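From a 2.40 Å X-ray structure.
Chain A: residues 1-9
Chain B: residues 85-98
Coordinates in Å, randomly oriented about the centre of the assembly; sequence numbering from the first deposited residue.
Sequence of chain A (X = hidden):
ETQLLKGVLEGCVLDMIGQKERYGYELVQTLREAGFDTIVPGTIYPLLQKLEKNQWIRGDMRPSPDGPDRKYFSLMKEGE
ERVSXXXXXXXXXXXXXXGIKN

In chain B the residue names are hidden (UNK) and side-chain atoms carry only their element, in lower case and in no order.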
ATOM      1  N   GLU A   1      -8.252   4.805   5.505  1.00  4.80           N
ATOM      2  CA  GLU A   1      -8.954   3.661   4.852  1.00  4.80           C
ATOM      3  C   GLU A   1      -8.049   2.403   4.747  1.00  4.78           C
ATOM      4  O   GLU A   1      -7.644   1.863   5.779  1.00  4.79           O
ATOM      5  CB  GLU A   1      -9.514   4.102   3.495  1.00  4.81           C
ATOM      6  CG  GLU A   1     -10.727   3.316   3.017  1.00  4.82           C
ATOM      7  CD  GLU A   1     -10.778   3.192   1.505  1.00  4.82           C
ATOM      8  OE1 GLU A   1      -9.703   3.055   0.876  1.00  4.82           O
ATOM      9  OE2 GLU A   1     -11.896   3.230   0.945  1.00  4.81           O
ATOM     10  N   THR A   2      -7.732   1.951   3.528  1.00  4.76           N
ATOM     11  CA  THR A   2      -7.021   0.673   3.305  1.00  4.74           C
ATOM     12  C   THR A   2      -5.518   0.759   3.580  1.00  4.73           C
ATOM     13  O   THR A   2      -4.944   1.855   3.586  1.00  4.71           O
ATOM     14  CB  THR A   2      -7.231   0.114   1.873  1.00  4.73           C
ATOM     15  OG1 THR A   2      -6.690   1.026   0.909  1.00  4.72           O
ATOM     16  CG2 THR A   2      -8.712  -0.142   1.576  1.00  4.73           C
ATOM     17  N   GLN A   3      -4.894  -0.408   3.793  1.00  4.73           N
ATOM     18  CA  GLN A   3      -3.444  -0.523   4.017  1.00  4.74           C
ATOM     19  C   GLN A   3      -2.624   0.038   2.860  1.00  4.75           C
ATOM     20  O   GLN A   3      -1.601   0.695   3.087  1.00  4.73           O
ATOM     21  CB  GLN A   3      -3.036  -1.974   4.275  1.00  4.73           C
ATOM     22  CG  GLN A   3      -3.317  -2.474   5.684  1.00  4.72           C
ATOM     23  CD  GLN A   3      -3.089  -3.969   5.826  1.00  4.72           C
ATOM     24  OE1 GLN A   3      -3.663  -4.777   5.087  1.00  4.71           O
ATOM     25  NE2 GLN A   3      -2.252  -4.348   6.784  1.00  4.71           N
ATOM     26  N   LEU A   4      -3.082  -0.228   1.634  1.00  4.77           N
ATOM     27  CA  LEU A   4      -2.469   0.309   0.418  1.00  4.82           C
ATOM     28  C   LEU A   4      -2.459   1.841   0.411  1.00  4.86           C
ATOM     29  O   LEU A   4      -1.407   2.451   0.185  1.00  4.86           O
ATOM     30  CB  LEU A   4      -3.156  -0.250  -0.843  1.00  4.80           C
ATOM     31  CG  LEU A   4      -2.881   0.356  -2.229  1.00  4.79           C
ATOM     32  CD1 LEU A   4      -1.439   0.179  -2.696  1.00  4.78           C
ATOM     33  CD2 LEU A   4      -3.854  -0.219  -3.249  1.00  4.79           C
ATOM     34  N   LEU A   5      -3.625   2.441   0.673  1.00  4.92           N
ATOM     35  CA  LEU A   5      -3.786   3.894   0.689  1.00  5.00           C
ATOM     36  C   LEU A   5      -2.863   4.562   1.706  1.00  5.06           C
ATOM     37  O   LEU A   5      -2.183   5.533   1.372  1.00  5.07           O
ATOM     38  CB  LEU A   5      -5.260   4.301   0.902  1.00  4.99           C
ATOM     39  CG  LEU A   5      -5.679   5.786   0.833  1.00  4.99           C
ATOM     40  CD1 LEU A   5      -5.307   6.442  -0.491  1.00  4.99           C
ATOM     41  CD2 LEU A   5      -7.171   5.949   1.092  1.00  4.98           C
ATOM     42  N   LYS A   6      -2.833   4.017   2.924  1.00  5.14           N
ATOM     43  CA  LYS A   6      -1.956   4.495   4.004  1.00  5.22           C
ATOM     44  C   LYS A   6      -0.478   4.436   3.626  1.00  5.26           C
ATOM     45  O   LYS A   6       0.268   5.376   3.894  1.00  5.27           O
ATOM     46  CB  LYS A   6      -2.203   3.711   5.296  1.00  5.23           C
ATOM     47  CG  LYS A   6      -3.374   4.219   6.112  1.00  5.27           C
ATOM     48  CD  LYS A   6      -3.969   3.110   6.967  1.00  5.26           C
ATOM     49  CE  LYS A   6      -5.050   3.655   7.887  1.00  5.26           C
ATOM     50  NZ  LYS A   6      -5.774   2.560   8.591  1.00  5.27           N
ATOM     51  N   GLY A   7      -0.076   3.335   2.993  1.00  5.32           N
ATOM     52  CA  GLY A   7       1.289   3.151   2.511  1.00  5.41           C
ATOM     53  C   GLY A   7       1.684   4.188   1.477  1.00  5.46           C
ATOM     54  O   GLY A   7       2.800   4.716   1.523  1.00  5.47           O
ATOM     55  N   VAL A   8       0.758   4.488   0.561  1.00  5.51           N
ATOM     56  CA  VAL A   8       0.998   5.474  -0.501  1.00  5.59           C
ATOM     57  C   VAL A   8       1.159   6.898   0.058  1.00  5.64           C
ATOM     58  O   VAL A   8       2.189   7.541  -0.223  1.00  5.68           O
ATOM     59  CB  VAL A   8      -0.031   5.382  -1.663  1.00  5.58           C
ATOM     60  CG1 VAL A   8       0.077   6.575  -2.604  1.00  5.58           C
ATOM     61  CG2 VAL A   8       0.170   4.092  -2.446  1.00  5.58           C
ATOM     62  N   LEU A   9       0.188   7.383   0.850  1.00  5.69           N
ATOM     63  CA  LEU A   9       0.333   8.728   1.443  1.00  5.75           C
ATOM     64  C   LEU A   9       1.524   8.891   2.381  1.00  5.76           C
ATOM     65  O   LEU A   9       2.073   9.990   2.462  1.00  5.77           O
ATOM     66  CB  LEU A   9      -0.951   9.360   2.028  1.00  5.77           C
ATOM     67  CG  LEU A   9      -2.157   8.722   2.703  1.00  5.79           C
ATOM     68  CD1 LEU A   9      -2.616   9.560   3.893  1.00  5.79           C
ATOM     69  CD2 LEU A   9      -3.274   8.638   1.683  1.00  5.79           C
TER
ATOM     70  N   UNK B  85     -12.417  -2.765  -6.101  1.00  8.17           N
ATOM     71  CA  UNK B  85     -11.935  -1.635  -5.285  1.00  8.08           C
ATOM     72  C   UNK B  85     -10.410  -1.506  -5.377  1.00  8.03           C
ATOM     73  O   UNK B  85      -9.906  -0.405  -5.607  1.00  8.02           O
ATOM     74  c   UNK B  85     -13.880  -1.329  -3.687  1.00  8.05           C
ATOM     75  c   UNK B  85     -12.414  -1.726  -3.802  1.00  8.07           C
ATOM     76  c   UNK B  85     -11.577  -0.853  -2.869  1.00  8.03           C
ATOM     77  N   UNK B  86      -9.703  -2.633  -5.216  1.00  7.96           N
ATOM     78  CA  UNK B  86      -8.239  -2.694  -5.340  1.00  7.87           C
ATOM     79  C   UNK B  86      -7.713  -2.165  -6.677  1.00  7.85           C
ATOM     80  O   UNK B  86      -6.800  -1.336  -6.686  1.00  7.83           O
ATOM     81  c   UNK B  86      -3.884  -3.890  -5.109  1.00  7.79           C
ATOM     82  c   UNK B  86      -6.246  -4.291  -5.486  1.00  7.81           C
ATOM     83  c   UNK B  86      -5.211  -3.741  -4.722  1.00  7.80           C
ATOM     84  c   UNK B  86      -3.577  -4.593  -6.267  1.00  7.80           C
ATOM     85  c   UNK B  86      -5.919  -4.992  -6.650  1.00  7.80           C
ATOM     86  c   UNK B  86      -7.693  -4.111  -5.074  1.00  7.85           C
ATOM     87  c   UNK B  86      -4.595  -5.146  -7.040  1.00  7.79           C
ATOM     88  N   UNK B  87      -8.277  -2.651  -7.786  1.00  7.79           N
ATOM     89  CA  UNK B  87      -7.825  -2.232  -9.118  1.00  7.79           C
ATOM     90  C   UNK B  87      -8.114  -0.774  -9.439  1.00  7.82           C
ATOM     91  O   UNK B  87      -7.320  -0.126 -10.122  1.00  7.83           O
ATOM     92  c   UNK B  87      -3.876  -4.567 -10.519  1.00  7.61           C
ATOM     93  c   UNK B  87      -8.292  -5.718 -10.163  1.00  7.63           C
ATOM     94  c   UNK B  87      -8.351  -3.151 -10.225  1.00  7.71           C
ATOM     95  c   UNK B  87      -6.270  -4.765 -10.334  1.00  7.63           C
ATOM     96  c   UNK B  87      -3.750  -5.975 -10.493  1.00  7.59           C
ATOM     97  c   UNK B  87      -5.129  -3.953 -10.441  1.00  7.61           C
ATOM     98  n   UNK B  87      -7.359  -6.725 -10.209  1.00  7.60           N
ATOM     99  c   UNK B  87      -6.110  -6.173 -10.312  1.00  7.61           C
ATOM    100  c   UNK B  87      -7.681  -4.500 -10.244  1.00  7.67           C
ATOM    101  c   UNK B  87      -4.852  -6.790 -10.387  1.00  7.59           C
ATOM    102  N   UNK B  88      -9.233  -0.261  -8.936  1.00  7.87           N
ATOM    103  CA  UNK B  88      -9.544   1.166  -9.050  1.00  7.92           C
ATOM    104  C   UNK B  88      -8.595   2.008  -8.191  1.00  7.90           C
ATOM    105  O   UNK B  88      -8.086   3.037  -8.651  1.00  7.90           O
ATOM    106  n   UNK B  88     -13.872   2.375  -9.576  1.00  8.02           N
ATOM    107  c   UNK B  88     -11.992   0.853  -9.675  1.00  8.00           C
ATOM    108  c   UNK B  88     -11.003   1.446  -8.690  1.00  7.94           C
ATOM    109  c   UNK B  88     -13.427   1.148  -9.303  1.00  8.03           C
ATOM    110  o   UNK B  88     -14.131   0.284  -8.771  1.00  8.05           O
ATOM    111  N   UNK B  89      -8.351   1.551  -6.964  1.00  7.89           N
ATOM    112  CA  UNK B  89      -7.417   2.214  -6.050  1.00  7.91           C
ATOM    113  C   UNK B  89      -5.971   2.136  -6.540  1.00  7.90           C
ATOM    114  O   UNK B  89      -5.218   3.087  -6.367  1.00  7.93           O
ATOM    115  n   UNK B  89      -7.177   0.954  -1.807  1.00  8.01           N
ATOM    116  c   UNK B  89      -7.081   2.630  -3.562  1.00  7.97           C
ATOM    117  o   UNK B  89      -8.001   3.003  -1.391  1.00  8.00           O
ATOM    118  c   UNK B  89      -7.462   2.206  -2.157  1.00  7.99           C
ATOM    119  c   UNK B  89      -7.536   1.654  -4.634  1.00  7.91           C
ATOM    120  N   UNK B  90      -5.595   1.016  -7.157  1.00  7.91           N
ATOM    121  CA  UNK B  90      -4.254   0.869  -7.719  1.00  7.92           C
ATOM    122  C   UNK B  90      -4.032   1.804  -8.917  1.00  7.98           C
ATOM    123  O   UNK B  90      -2.995   2.472  -8.982  1.00  8.00           O
ATOM    124  c   UNK B  90      -0.255  -0.746  -8.858  1.00  7.72           C
ATOM    125  c   UNK B  90       1.096  -0.735  -8.481  1.00  7.69           C
ATOM    126  n   UNK B  90      -0.824  -0.856 -10.100  1.00  7.72           N
ATOM    127  c   UNK B  90      -1.310  -0.633  -7.913  1.00  7.73           C
ATOM    128  c   UNK B  90      -2.539  -0.695  -8.645  1.00  7.76           C
ATOM    129  c   UNK B  90      -2.194  -0.814  -9.969  1.00  7.75           C
ATOM    130  c   UNK B  90      -3.918  -0.585  -8.084  1.00  7.82           C
ATOM    131  c   UNK B  90       1.379  -0.611  -7.142  1.00  7.71           C
ATOM    132  c   UNK B  90       0.349  -0.499  -6.174  1.00  7.70           C
ATOM    133  c   UNK B  90      -0.994  -0.505  -6.551  1.00  7.70           C
ATOM    134  N   UNK B  91      -4.998   1.840  -9.840  1.00  8.04           N
ATOM    135  CA  UNK B  91      -4.984   2.751 -10.991  1.00  8.11           C
ATOM    136  C   UNK B  91      -4.944   4.226 -10.572  1.00  8.13           C
ATOM    137  O   UNK B  91      -4.223   5.024 -11.182  1.00  8.13           O
ATOM    138  c   UNK B  91      -6.052   1.247 -12.763  1.00  8.23           C
ATOM    139  c   UNK B  91      -6.196   2.501 -11.899  1.00  8.17           C
ATOM    140  o   UNK B  91      -5.392   0.267 -12.340  1.00  8.28           O
ATOM    141  o   UNK B  91      -6.622   1.236 -13.879  1.00  8.25           O
ATOM    142  N   UNK B  92      -5.715   4.568  -9.533  1.00  8.15           N
ATOM    143  CA  UNK B  92      -5.800   5.933  -9.007  1.00  8.18           C
ATOM    144  C   UNK B  92      -4.477   6.370  -8.374  1.00  8.20           C
ATOM    145  O   UNK B  92      -3.937   7.415  -8.736  1.00  8.18           O
ATOM    146  c   UNK B  92      -7.048   7.446  -7.348  1.00  8.25           C
ATOM    147  o   UNK B  92      -7.203   8.475  -8.048  1.00  8.29           O
ATOM    148  o   UNK B  92      -6.964   7.494  -6.103  1.00  8.26           O
ATOM    149  c   UNK B  92      -6.978   6.069  -8.022  1.00  8.21           C
ATOM    150  N   UNK B  93      -3.955   5.552  -7.461  1.00  8.22           N
ATOM    151  CA  UNK B  93      -2.731   5.880  -6.729  1.00  8.27           C
ATOM    152  C   UNK B  93      -1.474   5.867  -7.605  1.00  8.31           C
ATOM    153  O   UNK B  93      -0.554   6.650  -7.361  1.00  8.36           O
ATOM    154  c   UNK B  93      -3.541   6.492  -3.657  1.00  8.21           C
ATOM    155  c   UNK B  93      -2.568   4.997  -5.478  1.00  8.24           C
ATOM    156  c   UNK B  93      -3.505   4.005  -3.354  1.00  8.22           C
ATOM    157  c   UNK B  93      -3.619   5.143  -4.361  1.00  8.23           C
ATOM    158  N   UNK B  94      -1.456   5.011  -8.632  1.00  8.31           N
ATOM    159  CA  UNK B  94      -0.351   4.956  -9.602  1.00  8.31           C
ATOM    160  C   UNK B  94      -0.138   6.286 -10.328  1.00  8.31           C
ATOM    161  O   UNK B  94       0.996   6.765 -10.393  1.00  8.29           O
ATOM    162  c   UNK B  94      -0.543   3.817 -10.613  1.00  8.31           C
ATOM    163  o   UNK B  94      -0.587   2.558  -9.963  1.00  8.30           O
ATOM    164  N   UNK B  95      -1.220   6.876 -10.848  1.00  8.34           N
ATOM    165  CA  UNK B  95      -1.141   8.164 -11.553  1.00  8.37           C
ATOM    166  C   UNK B  95      -0.867   9.366 -10.638  1.00  8.39           C
ATOM    167  O   UNK B  95      -0.238  10.339 -11.061  1.00  8.38           O
ATOM    168  c   UNK B  95      -4.579   9.559 -12.817  1.00  8.44           C
ATOM    169  n   UNK B  95      -5.049  10.735 -12.419  1.00  8.43           N
ATOM    170  o   UNK B  95      -4.875   9.065 -13.907  1.00  8.49           O
ATOM    171  c   UNK B  95      -3.651   8.833 -11.847  1.00  8.43           C
ATOM    172  c   UNK B  95      -2.340   8.398 -12.496  1.00  8.39           C
ATOM    173  N   UNK B  96      -1.321   9.275  -9.385  1.00  8.42           N
ATOM    174  CA  UNK B  96      -0.992  10.258  -8.343  1.00  8.45           C
ATOM    175  C   UNK B  96       0.503  10.243  -7.996  1.00  8.46           C
ATOM    176  O   UNK B  96       1.134  11.303  -7.912  1.00  8.43           O
ATOM    177  n   UNK B  96      -5.998  10.310  -4.473  1.00  8.50           N
ATOM    178  c   UNK B  96      -1.806   9.998  -7.067  1.00  8.47           C
ATOM    179  c   UNK B  96      -5.412  10.452  -5.833  1.00  8.49           C
ATOM    180  c   UNK B  96      -3.282  10.345  -7.153  1.00  8.47           C
ATOM    181  c   UNK B  96      -3.976   9.969  -5.857  1.00  8.49           C
ATOM    182  N   UNK B  97       1.040   9.034  -7.788  1.00  8.47           N
ATOM    183  CA  UNK B  97       2.440   8.809  -7.414  1.00  8.50           C
ATOM    184  C   UNK B  97       3.385   9.251  -8.536  1.00  8.53           C
ATOM    185  O   UNK B  97       4.397   9.911  -8.265  1.00  8.52           O
ATOM    186  c   UNK B  97       2.685   7.338  -6.958  1.00  8.49           C
ATOM    187  c   UNK B  97       2.088   7.104  -5.580  1.00  8.49           C
ATOM    188  c   UNK B  97       4.163   6.976  -6.924  1.00  8.47           C
ATOM    189  N   UNK B  98       3.035   8.895  -9.778  1.00  8.58           N
ATOM    190  CA  UNK B  98       3.722   9.368 -10.994  1.00  8.63           C
ATOM    191  C   UNK B  98       3.864  10.896 -11.008  1.00  8.63           C
ATOM    192  O   UNK B  98       4.971  11.415 -11.201  1.00  8.65           O
ATOM    193  o   UNK B  98       5.632   9.356 -14.159  1.00  8.82           O
ATOM    194  c   UNK B  98       2.990   8.856 -12.250  1.00  8.69           C
ATOM    195  c   UNK B  98       4.470   8.899 -14.311  1.00  8.80           C
ATOM    196  o   UNK B  98       4.203   7.928 -15.057  1.00  8.82           O
ATOM    197  c   UNK B  98       3.327   9.557 -13.561  1.00  8.74           C
TER

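Position 85 of chain B carries three side-chain carbons, one bearing the other two, and lies beyond contact range of chain A; this beta-branched group is B:Val85. At 86, one carbon leads to a six-membered all-carbon ring whose near side approaches the CD2 methyl of A:Leu4, which identifies B:Phe86; its CD1 lies 4.1 Å from A:Leu4 CD2. Position 87 has one carbon followed by fused five- and six-membered rings with a single nitrogen, with the CA-to-CB bond directed away from chain A: B:Trp87. At 88, three carbons end in one oxygen and one nitrogen, out of reach of the partner, as in B:Gln88.

Position 89 has the same composition but its CA-to-CB bond is directed toward chain A, and the side chain reaches A:Glu1, A:Thr2, A:Leu4 and A:Leu5. It is B:Gln89. Its amide group sits close to A:Glu1 OE1 and A:Thr2 OG1, but its orientation is uncertain, so the polar pairing remains open.

Position 90 again shows fused rings with one nitrogen, here presenting an edge to a methyl of A:Leu4; this is B:Trp90, with CE3 3.9 Å from A:Leu4 CD1. Positions 91 and 92 each have two carbons, the second carrying two oxygens, and neither touches chain A: B:Asp91 and B:Asp92.

At 93, four carbons forked at the second, with the CA-to-CB bond directed toward chain A, meet A:Leu4, A:Leu5 and A:Val8. The fork at the second carbon defines B:Leu93, whose CD2 approaches A:Leu5 CD1 to 3.6 Å and A:Val8 CG1 to 3.8 Å. Position 94, one carbon and one oxygen with the CA-to-CB bond directed away from chain A, is B:Ser94; its OG donates to B:Trp90 O at 2.6 Å within the helix. Position 95, three carbons with an oxygen and a nitrogen on the third, is out of reach of chain A: B:Gln95. Position 96 has four carbons in a row ending in nitrogen and makes no contact with chain A; it is B:Lys96, whose NZ forms a salt bridge with B:Asp92 OD2 at 3.4 Å. Position 97 has one carbon bearing two others and touches A:Val8: B:Val97, with CG2 3.6 Å from A:Val8 CG1. Position 98, three carbons ending in two oxygens and remote from chain A, is B:Glu98.

The two helices run nearly parallel, at 8°, with a closest approach of 10.8 Å between their axes. A:Leu4 enters a hole formed by B:Phe86, B:Gln89, B:Trp90 and B:Leu93, while A:Val8, one turn later, packs on B:Leu93 and B:Val97. Apolar packing thus follows the helices, and polar groups gather beside B:Gln89, where chain A begins its helix.

Chain B 85-98: VFWQQWDDLSQKVE
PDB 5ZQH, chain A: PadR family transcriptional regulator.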